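Local coordinates for SAM dependent methyltransferase (Aquifex aeolicus, PDB 3DH0), which probably acts as a methyltransferase that uses S-adenosylmethionine, which it binds in a Rossmann-like alpha/beta domain, at residues E22-E27 with V179-Y184; V41-T46 with F50-L55. All coordinates share one frame; numbering follows the deposited sequence.

Contact 1 of 2, residues E22-E27 with V179-Y184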
ATOM      1  N   GLU A  22      -0.190 -16.692   2.056  1.00 31.36           N
ATOM      2  CA  GLU A  22       0.197 -17.602   0.989  1.00 32.97           C
ATOM      3  C   GLU A  22       0.562 -16.854  -0.289  1.00 33.24           C
ATOM      4  O   GLU A  22       1.063 -17.447  -1.242  1.00 34.49           O
ATOM      5  CB  GLU A  22      -0.944 -18.578   0.720  1.00 34.19           C
ATOM      6  CG  GLU A  22      -1.142 -19.598   1.830  1.00 36.35           C
ATOM      7  CD  GLU A  22      -2.562 -20.127   1.887  1.00 37.18           C
ATOM      8  OE1 GLU A  22      -3.256 -20.045   0.849  1.00 39.42           O
ATOM      9  OE2 GLU A  22      -2.976 -20.624   2.965  1.00 36.42           O
ATOM     10  N   LEU A  23       0.307 -15.548  -0.311  1.00 33.18           N
ATOM     11  CA  LEU A  23       0.606 -14.743  -1.490  1.00 31.99           C
ATOM     12  C   LEU A  23       2.070 -14.371  -1.505  1.00 31.04           C
ATOM     13  O   LEU A  23       2.735 -14.456  -2.541  1.00 30.23           O
ATOM     14  CB  LEU A  23      -0.251 -13.476  -1.508  1.00 32.34           C
ATOM     15  CG  LEU A  23      -1.718 -13.627  -1.916  1.00 32.11           C
ATOM     16  CD1 LEU A  23      -2.412 -14.617  -1.003  1.00 32.54           C
ATOM     17  CD2 LEU A  23      -2.397 -12.276  -1.849  1.00 31.50           C
ATOM     18  N   PHE A  24       2.556 -13.950  -0.342  1.00 30.91           N
ATOM     19  CA  PHE A  24       3.951 -13.556  -0.161  1.00 30.50           C
ATOM     20  C   PHE A  24       4.202 -13.253   1.302  1.00 30.52           C
ATOM     21  O   PHE A  24       3.280 -12.905   2.035  1.00 29.64           O
ATOM     22  CB  PHE A  24       4.284 -12.326  -1.012  1.00 29.60           C
ATOM     23  CG  PHE A  24       3.546 -11.089  -0.614  1.00 29.41           C
ATOM     24  CD1 PHE A  24       4.034 -10.267   0.404  1.00 30.20           C
ATOM     25  CD2 PHE A  24       2.370 -10.734  -1.267  1.00 29.44           C
ATOM     26  CE1 PHE A  24       3.365  -9.106   0.764  1.00 29.49           C
ATOM     27  CE2 PHE A  24       1.683  -9.569  -0.917  1.00 30.16           C
ATOM     28  CZ  PHE A  24       2.181  -8.747   0.103  1.00 28.80           C
ATOM     29  N   ASP A  25       5.449 -13.404   1.729  1.00 31.79           N
ATOM     30  CA  ASP A  25       5.822 -13.131   3.116  1.00 32.82           C
ATOM     31  C   ASP A  25       5.848 -11.613   3.314  1.00 33.05           C
ATOM     32  O   ASP A  25       6.625 -10.908   2.671  1.00 32.29           O
ATOM     33  CB  ASP A  25       7.204 -13.710   3.414  1.00 34.30           C
ATOM     34  CG  ASP A  25       7.536 -13.666   4.873  1.00 35.67           C
ATOM     35  OD1 ASP A  25       7.606 -14.748   5.492  1.00 37.82           O
ATOM     36  OD2 ASP A  25       7.710 -12.555   5.409  1.00 38.50           O
ATOM     37  N   PRO A  26       4.988 -11.094   4.201  1.00 33.01           N
ATOM     38  CA  PRO A  26       4.926  -9.659   4.461  1.00 32.99           C
ATOM     39  C   PRO A  26       6.237  -8.969   4.822  1.00 33.43           C
ATOM     40  O   PRO A  26       6.636  -8.030   4.131  1.00 32.09           O
ATOM     41  CB  PRO A  26       3.889  -9.560   5.569  1.00 33.50           C
ATOM     42  CG  PRO A  26       2.964 -10.656   5.216  1.00 34.11           C
ATOM     43  CD  PRO A  26       3.909 -11.789   4.918  1.00 33.43           C
ATOM     44  N   GLU A  27       6.922  -9.406   5.882  1.00 33.95           N
ATOM     45  CA  GLU A  27       8.159  -8.709   6.215  1.00 35.27           C
ATOM     46  C   GLU A  27       9.351  -9.030   5.347  1.00 35.27           C
ATOM     47  O   GLU A  27      10.304  -8.244   5.279  1.00 35.02           O
ATOM     48  CB  GLU A  27       8.538  -8.846   7.692  1.00 36.09           C
ATOM     49  CG  GLU A  27       8.312 -10.160   8.375  1.00 38.89           C
ATOM     50  CD  GLU A  27       8.625 -10.040   9.876  1.00 40.16           C
ATOM     51  OE1 GLU A  27       9.765  -9.642  10.207  1.00 40.49           O
ATOM     52  OE2 GLU A  27       7.740 -10.324  10.719  1.00 38.85           O
ATOM     53  N   VAL A 179       9.815  -6.962  -9.869  1.00 36.30           N
ATOM     54  CA  VAL A 179      10.013  -8.378  -9.598  1.00 37.10           C
ATOM     55  C   VAL A 179       8.718  -9.130  -9.308  1.00 38.21           C
ATOM     56  O   VAL A 179       7.778  -8.566  -8.754  1.00 37.35           O
ATOM     57  CB  VAL A 179      10.945  -8.571  -8.377  1.00 37.71           C
ATOM     58  CG1 VAL A 179      11.264 -10.063  -8.176  1.00 39.16           C
ATOM     59  CG2 VAL A 179      12.223  -7.766  -8.564  1.00 37.67           C
ATOM     60  N   GLU A 180       8.679 -10.412  -9.675  1.00 39.21           N
ATOM     61  CA  GLU A 180       7.509 -11.237  -9.418  1.00 39.56           C
ATOM     62  C   GLU A 180       7.404 -11.415  -7.904  1.00 39.69           C
ATOM     63  O   GLU A 180       8.415 -11.474  -7.213  1.00 39.43           O
ATOM     64  CB  GLU A 180       7.657 -12.601 -10.093  1.00 39.80           C
ATOM     65  CG  GLU A 180       7.785 -12.534 -11.608  1.00 42.58           C
ATOM     66  CD  GLU A 180       7.648 -13.905 -12.265  1.00 44.08           C
ATOM     67  OE1 GLU A 180       7.949 -14.918 -11.586  1.00 43.11           O
ATOM     68  OE2 GLU A 180       7.243 -13.960 -13.456  1.00 43.47           O
ATOM     69  N   VAL A 181       6.183 -11.491  -7.393  1.00 39.93           N
ATOM     70  CA  VAL A 181       5.970 -11.653  -5.966  1.00 39.96           C
ATOM     71  C   VAL A 181       5.069 -12.853  -5.711  1.00 41.11           C
ATOM     72  O   VAL A 181       3.837 -12.762  -5.797  1.00 41.27           O
ATOM     73  CB  VAL A 181       5.336 -10.370  -5.357  1.00 39.53           C
ATOM     74  CG1 VAL A 181       4.969 -10.587  -3.898  1.00 37.26           C
ATOM     75  CG2 VAL A 181       6.314  -9.214  -5.475  1.00 37.94           C
ATOM     76  N   GLY A 182       5.702 -13.986  -5.426  1.00 42.00           N
ATOM     77  CA  GLY A 182       4.975 -15.207  -5.141  1.00 42.12           C
ATOM     78  C   GLY A 182       3.884 -15.721  -6.073  1.00 42.83           C
ATOM     79  O   GLY A 182       2.712 -15.734  -5.701  1.00 45.08           O
ATOM     80  N   LYS A 183       4.235 -16.123  -7.286  1.00 41.53           N
ATOM     81  CA  LYS A 183       3.254 -16.708  -8.199  1.00 41.49           C
ATOM     82  C   LYS A 183       1.972 -15.981  -8.598  1.00 40.91           C
ATOM     83  O   LYS A 183       1.439 -16.237  -9.673  1.00 41.04           O
ATOM     84  CB  LYS A 183       2.850 -18.089  -7.669  1.00 42.51           C
ATOM     85  CG  LYS A 183       3.857 -19.184  -7.965  1.00 45.13           C
ATOM     86  CD  LYS A 183       4.321 -19.921  -6.708  1.00 47.08           C
ATOM     87  CE  LYS A 183       5.429 -20.946  -7.039  1.00 47.20           C
ATOM     88  NZ  LYS A 183       5.996 -21.629  -5.826  1.00 47.43           N
ATOM     89  N   TYR A 184       1.439 -15.110  -7.756  1.00 40.54           N
ATOM     90  CA  TYR A 184       0.195 -14.444  -8.130  1.00 39.28           C
ATOM     91  C   TYR A 184       0.337 -12.951  -8.319  1.00 38.00           C
ATOM     92  O   TYR A 184      -0.467 -12.331  -9.006  1.00 38.03           O
ATOM     93  CB  TYR A 184      -0.892 -14.684  -7.078  1.00 41.23           C
ATOM     94  CG  TYR A 184      -1.312 -16.125  -6.879  1.00 43.10           C
ATOM     95  CD1 TYR A 184      -0.808 -16.883  -5.809  1.00 42.96           C
ATOM     96  CD2 TYR A 184      -2.259 -16.714  -7.723  1.00 43.17           C
ATOM     97  CE1 TYR A 184      -1.250 -18.194  -5.580  1.00 44.01           C
ATOM     98  CE2 TYR A 184      -2.703 -18.016  -7.511  1.00 44.96           C
ATOM     99  CZ  TYR A 184      -2.201 -18.755  -6.434  1.00 45.32           C
ATOM    100  OH  TYR A 184      -2.683 -20.029  -6.204  1.00 44.04           O
TER
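Phe24 and Val181 form the one apolar side-chain contact between 22-27 and 179-184. The ring can be followed outward from its root. CB of Phe24 lies 3.4 Å from CG1 of Val181, and the ring carbon CG is 3.6 Å from that same methyl. On the flank, CD2 of Phe24 is still within 3.7 Å of Val181 CG1. Farther out the ring leaves Val181 behind: its outer end, at CZ, lies beside Tyr51, whose ring meets that of Phe24 with the planes about 15° apart, while Ile142 of strand 137-144 also packs on Phe24. Two torsions set up this meeting. Phe24 CG stands between its backbone N and carbonyl carbon (chi1 65°), and CG1 of Val181 is the branch trans to the backbone N; this places that methyl against the root of the aromatic side chain, and the two side chains meet obliquely.

Beside this patch the backbones approach where strand 174-181 has just ended. Gly182 CA lies 3.5 Å from Leu23 O, and the 156° angle at the hydrogen fits a CH-O contact. Leu23 O is also 3.4 Å from Gly182 O, but both are acceptors and no bond can link them. Leu23 itself turns its side chain to Trp144 and Lys151, and Asp25 N-caps helix 26-33 through OD2 and Lys28 N. With no hydrogen bond shared by the two segments, the chemistry implies a join made by apolar packing and one CH-O contact, with the polar capping spent on helix 26-33 and not on the partner segment.

Contact 2 of 2, residues V41-T46 with F50-L55. With SAM (S-adenosylmethionine), chain C.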
ATOM      1  N   VAL A  41       5.812   5.376   7.361  1.00 26.16           N
ATOM      2  CA  VAL A  41       5.257   4.739   6.188  1.00 27.91           C
ATOM      3  C   VAL A  41       3.774   4.996   5.979  1.00 27.62           C
ATOM      4  O   VAL A  41       2.995   5.043   6.928  1.00 27.64           O
ATOM      5  CB  VAL A  41       5.502   3.220   6.231  1.00 27.53           C
ATOM      6  CG1 VAL A  41       5.139   2.676   7.588  1.00 28.30           C
ATOM      7  CG2 VAL A  41       4.695   2.533   5.154  1.00 27.25           C
ATOM      8  N   LEU A  42       3.403   5.182   4.715  1.00 27.41           N
ATOM      9  CA  LEU A  42       2.016   5.416   4.348  1.00 26.81           C
ATOM     10  C   LEU A  42       1.490   4.137   3.721  1.00 25.67           C
ATOM     11  O   LEU A  42       2.101   3.596   2.805  1.00 23.91           O
ATOM     12  CB  LEU A  42       1.893   6.572   3.347  1.00 25.97           C
ATOM     13  CG  LEU A  42       0.450   6.923   2.960  1.00 27.01           C
ATOM     14  CD1 LEU A  42      -0.311   7.376   4.198  1.00 27.46           C
ATOM     15  CD2 LEU A  42       0.425   8.008   1.904  1.00 25.67           C
ATOM     16  N   ASP A  43       0.368   3.656   4.245  1.00 25.21           N
ATOM     17  CA  ASP A  43      -0.281   2.446   3.758  1.00 25.71           C
ATOM     18  C   ASP A  43      -1.541   2.947   3.078  1.00 25.24           C
ATOM     19  O   ASP A  43      -2.519   3.252   3.743  1.00 24.83           O
ATOM     20  CB  ASP A  43      -0.626   1.544   4.946  1.00 26.99           C
ATOM     21  CG  ASP A  43      -1.155   0.178   4.526  1.00 28.94           C
ATOM     22  OD1 ASP A  43      -1.021  -0.188   3.338  1.00 30.26           O
ATOM     23  OD2 ASP A  43      -1.699  -0.540   5.401  1.00 31.07           O
ATOM     24  N   VAL A  44      -1.511   3.028   1.756  1.00 25.28           N
ATOM     25  CA  VAL A  44      -2.636   3.566   0.998  1.00 26.33           C
ATOM     26  C   VAL A  44      -4.001   2.870   1.138  1.00 26.99           C
ATOM     27  O   VAL A  44      -4.895   3.406   1.789  1.00 29.48           O
ATOM     28  CB  VAL A  44      -2.233   3.732  -0.478  1.00 26.20           C
ATOM     29  CG1 VAL A  44      -3.365   4.326  -1.278  1.00 29.47           C
ATOM     30  CG2 VAL A  44      -1.030   4.654  -0.550  1.00 24.10           C
ATOM     31  N   GLY A  45      -4.209   1.709   0.540  1.00 25.41           N
ATOM     32  CA  GLY A  45      -5.509   1.083   0.728  1.00 24.67           C
ATOM     33  C   GLY A  45      -5.435   0.186   1.946  1.00 22.73           C
ATOM     34  O   GLY A  45      -5.392  -1.039   1.828  1.00 23.32           O
ATOM     35  N   THR A  46      -5.422   0.794   3.124  1.00 20.78           N
ATOM     36  CA  THR A  46      -5.293   0.028   4.346  1.00 19.03           C
ATOM     37  C   THR A  46      -6.351  -1.064   4.517  1.00 18.79           C
ATOM     38  O   THR A  46      -6.082  -2.098   5.120  1.00 17.35           O
ATOM     39  CB  THR A  46      -5.280   0.951   5.563  1.00 17.80           C
ATOM     40  OG1 THR A  46      -4.598   0.297   6.632  1.00 16.80           O
ATOM     41  CG2 THR A  46      -6.689   1.280   6.004  1.00 18.77           C
ATOM     42  N   PHE A  50      -4.786  -5.436   7.368  1.00 24.79           N
ATOM     43  CA  PHE A  50      -4.117  -6.729   7.380  1.00 23.79           C
ATOM     44  C   PHE A  50      -2.609  -6.647   7.532  1.00 22.74           C
ATOM     45  O   PHE A  50      -2.054  -7.239   8.445  1.00 23.92           O
ATOM     46  CB  PHE A  50      -4.454  -7.513   6.115  1.00 24.42           C
ATOM     47  CG  PHE A  50      -3.862  -8.886   6.091  1.00 26.27           C
ATOM     48  CD1 PHE A  50      -4.315  -9.866   6.972  1.00 26.84           C
ATOM     49  CD2 PHE A  50      -2.821  -9.195   5.222  1.00 26.90           C
ATOM     50  CE1 PHE A  50      -3.735 -11.140   6.989  1.00 27.70           C
ATOM     51  CE2 PHE A  50      -2.230 -10.466   5.228  1.00 27.37           C
ATOM     52  CZ  PHE A  50      -2.689 -11.440   6.114  1.00 27.66           C
ATOM     53  N   TYR A  51      -1.945  -5.921   6.641  1.00 21.51           N
ATOM     54  CA  TYR A  51      -0.495  -5.774   6.711  1.00 20.66           C
ATOM     55  C   TYR A  51       0.002  -4.784   7.771  1.00 20.72           C
ATOM     56  O   TYR A  51       1.198  -4.617   7.946  1.00 20.73           O
ATOM     57  CB  TYR A  51       0.048  -5.366   5.345  1.00 19.93           C
ATOM     58  CG  TYR A  51      -0.125  -6.425   4.294  1.00 21.21           C
ATOM     59  CD1 TYR A  51       0.568  -7.629   4.374  1.00 22.12           C
ATOM     60  CD2 TYR A  51      -0.996  -6.243   3.232  1.00 20.98           C
ATOM     61  CE1 TYR A  51       0.389  -8.623   3.422  1.00 21.88           C
ATOM     62  CE2 TYR A  51      -1.179  -7.243   2.271  1.00 20.53           C
ATOM     63  CZ  TYR A  51      -0.483  -8.421   2.380  1.00 20.07           C
ATOM     64  OH  TYR A  51      -0.655  -9.413   1.463  1.00 20.89           O
ATOM     65  N   LEU A  52      -0.911  -4.144   8.489  1.00 20.94           N
ATOM     66  CA  LEU A  52      -0.528  -3.170   9.506  1.00 21.71           C
ATOM     67  C   LEU A  52       0.357  -3.716  10.629  1.00 22.86           C
ATOM     68  O   LEU A  52       1.294  -3.048  11.072  1.00 24.00           O
ATOM     69  CB  LEU A  52      -1.778  -2.487  10.087  1.00 20.16           C
ATOM     70  CG  LEU A  52      -2.420  -1.386   9.212  1.00 20.02           C
ATOM     71  CD1 LEU A  52      -3.612  -0.749   9.929  1.00 16.81           C
ATOM     72  CD2 LEU A  52      -1.382  -0.328   8.880  1.00 14.66           C
ATOM     73  N   PRO A  53       0.066  -4.925  11.121  1.00 23.27           N
ATOM     74  CA  PRO A  53       0.918  -5.458  12.190  1.00 23.00           C
ATOM     75  C   PRO A  53       2.377  -5.552  11.738  1.00 23.09           C
ATOM     76  O   PRO A  53       3.303  -5.469  12.541  1.00 23.66           O
ATOM     77  CB  PRO A  53       0.312  -6.835  12.445  1.00 21.63           C
ATOM     78  CG  PRO A  53      -1.141  -6.588  12.208  1.00 21.32           C
ATOM     79  CD  PRO A  53      -1.139  -5.757  10.947  1.00 21.65           C
ATOM     80  N   TYR A  54       2.558  -5.717  10.435  1.00 22.97           N
ATOM     81  CA  TYR A  54       3.873  -5.850   9.839  1.00 23.38           C
ATOM     82  C   TYR A  54       4.601  -4.540   9.763  1.00 23.24           C
ATOM     83  O   TYR A  54       5.662  -4.382  10.339  1.00 24.40           O
ATOM     84  CB  TYR A  54       3.726  -6.468   8.457  1.00 25.61           C
ATOM     85  CG  TYR A  54       3.135  -7.845   8.543  1.00 27.54           C
ATOM     86  CD1 TYR A  54       3.910  -8.918   8.973  1.00 26.95           C
ATOM     87  CD2 TYR A  54       1.772  -8.061   8.311  1.00 29.44           C
ATOM     88  CE1 TYR A  54       3.359 -10.164   9.182  1.00 27.51           C
ATOM     89  CE2 TYR A  54       1.205  -9.319   8.523  1.00 30.17           C
ATOM     90  CZ  TYR A  54       2.016 -10.365   8.965  1.00 29.57           C
ATOM     91  OH  TYR A  54       1.482 -11.603   9.227  1.00 31.18           O
ATOM     92  N   LEU A  55       4.019  -3.602   9.034  1.00 23.33           N
ATOM     93  CA  LEU A  55       4.576  -2.266   8.895  1.00 21.38           C
ATOM     94  C   LEU A  55       4.881  -1.694  10.283  1.00 20.49           C
ATOM     95  O   LEU A  55       5.925  -1.093  10.513  1.00 19.65           O
ATOM     96  CB  LEU A  55       3.555  -1.379   8.190  1.00 20.91           C
ATOM     97  CG  LEU A  55       3.153  -1.823   6.784  1.00 20.72           C
ATOM     98  CD1 LEU A  55       1.920  -1.053   6.337  1.00 17.81           C
ATOM     99  CD2 LEU A  55       4.322  -1.616   5.825  1.00 18.13           C
TER
HETATM  100  N   SAM C 220      -4.291  -3.545   1.112  1.00 36.37           N
HETATM  101  CA  SAM C 220      -5.348  -4.241   1.908  1.00 37.77           C
HETATM  102  C   SAM C 220      -4.814  -5.534   2.480  1.00 39.30           C
HETATM  103  O   SAM C 220      -3.649  -5.850   2.236  1.00 40.08           O
HETATM  104  OXT SAM C 220      -5.637  -6.203   3.186  1.00 42.12           O
HETATM  105  CB  SAM C 220      -6.553  -4.534   1.020  1.00 37.25           C
HETATM  106  CG  SAM C 220      -6.860  -3.338   0.212  1.00 35.07           C
HETATM  107  SD  SAM C 220      -8.241  -3.348  -0.964  1.00 32.83           S
HETATM  108  CE  SAM C 220      -7.647  -4.441  -2.256  1.00 34.32           C
HETATM  109  C5' SAM C 220      -8.112  -1.746  -1.605  1.00 30.92           C
HETATM  110  C4' SAM C 220      -8.580  -0.631  -0.693  1.00 28.67           C
HETATM  111  O4' SAM C 220      -8.298   0.562  -1.416  1.00 27.92           O
HETATM  112  C3' SAM C 220     -10.112  -0.572  -0.539  1.00 27.94           C
HETATM  113  O3' SAM C 220     -10.361  -0.922   0.853  1.00 25.83           O
HETATM  114  C2' SAM C 220     -10.503   0.877  -0.754  1.00 25.87           C
HETATM  115  O2' SAM C 220     -11.417   1.482   0.136  1.00 25.94           O
HETATM  116  C1' SAM C 220      -9.102   1.546  -0.911  1.00 27.95           C
HETATM  117  N9  SAM C 220      -8.991   2.657  -1.836  1.00 28.48           N
HETATM  118  C8  SAM C 220      -9.478   2.807  -3.119  1.00 28.94           C
HETATM  119  N7  SAM C 220      -9.163   3.944  -3.656  1.00 28.30           N
HETATM  120  C5  SAM C 220      -8.421   4.596  -2.673  1.00 28.79           C
HETATM  121  C6  SAM C 220      -7.779   5.868  -2.631  1.00 29.45           C
HETATM  122  N6  SAM C 220      -7.819   6.722  -3.676  1.00 28.65           N
HETATM  123  N1  SAM C 220      -7.100   6.226  -1.473  1.00 30.09           N
HETATM  124  C2  SAM C 220      -7.086   5.340  -0.449  1.00 29.55           C
HETATM  125  N3  SAM C 220      -7.652   4.129  -0.392  1.00 28.67           N
HETATM  126  C4  SAM C 220      -8.306   3.814  -1.543  1.00 28.08           C
HETATM  127  O   HOH W   1      -6.583  -5.089   5.226  1.00 15.11           O
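With chi1 at -173°, Asp43 directs its carboxylate from the end of strand 40-43 to the start of helix 52-59, and Leu52, with CG opposite its carbonyl carbon (chi1 -78°), sends one methyl, CD2, to meet it. Leu52 CD2 comes 3.5 Å from Asp43 OD2, while the side chain of Leu55 crosses the aspartate at about a right angle and puts CD1 3.8 Å from the same oxygen, Asp43 OD2. The other methyl of Leu52, CD1, lies 3.6 Å from Thr46 OG1. That hydroxyl donates to Asp43 OD2 over 3.3 Å, reaching it from 54° above the carboxylate plane, which gives this buried carboxylate, packed against Leu52, Leu55 and Phe111, a polar partner. Two residues earlier in the strand, Val41 CG2 touches Leu55 CD2 at 4.2 Å.

Past Asp43 the chain turns through Gly45, centre of an inverse gamma turn, whose O accepts a 2.8 Å bond from the amino N of S-adenosylmethionine. One water joins Thr46 O, Phe50 N and the ligand carboxylate oxygen OXT. This is the glycine-rich loop following the first strand in Rossmann-like methyltransferases. Strand 40-43 lies between parallel strands 64-69 and 107-113, and helix 52-59 makes the crossover to 64-69, with Leu55 packing on Phe111 and on Leu30 of helix 26-33.

Overall arrangement
Contact 2 lies in the core, its centre about 6 Å from the centre of the chain, whereas that of contact 1 is about 14 Å from it and the contact, though mostly buried, includes the exposed Gly182. Both reach the same mixed sheet: contact 2 at parallel strand 40-43, contact 1 at the end of outermost strand 174-181. The two share no element, but they touch where Pro26, at the start of helix 26-33, packs its CB 3.5 Å from Tyr54 CD1 and its CG 3.7 Å from Tyr51 CE1. Their chemistry follows their place: apolar packing brings a distant N-terminal segment to the sheet edge, while the core site combines leucine packing with polar groups, water and the bound cofactor.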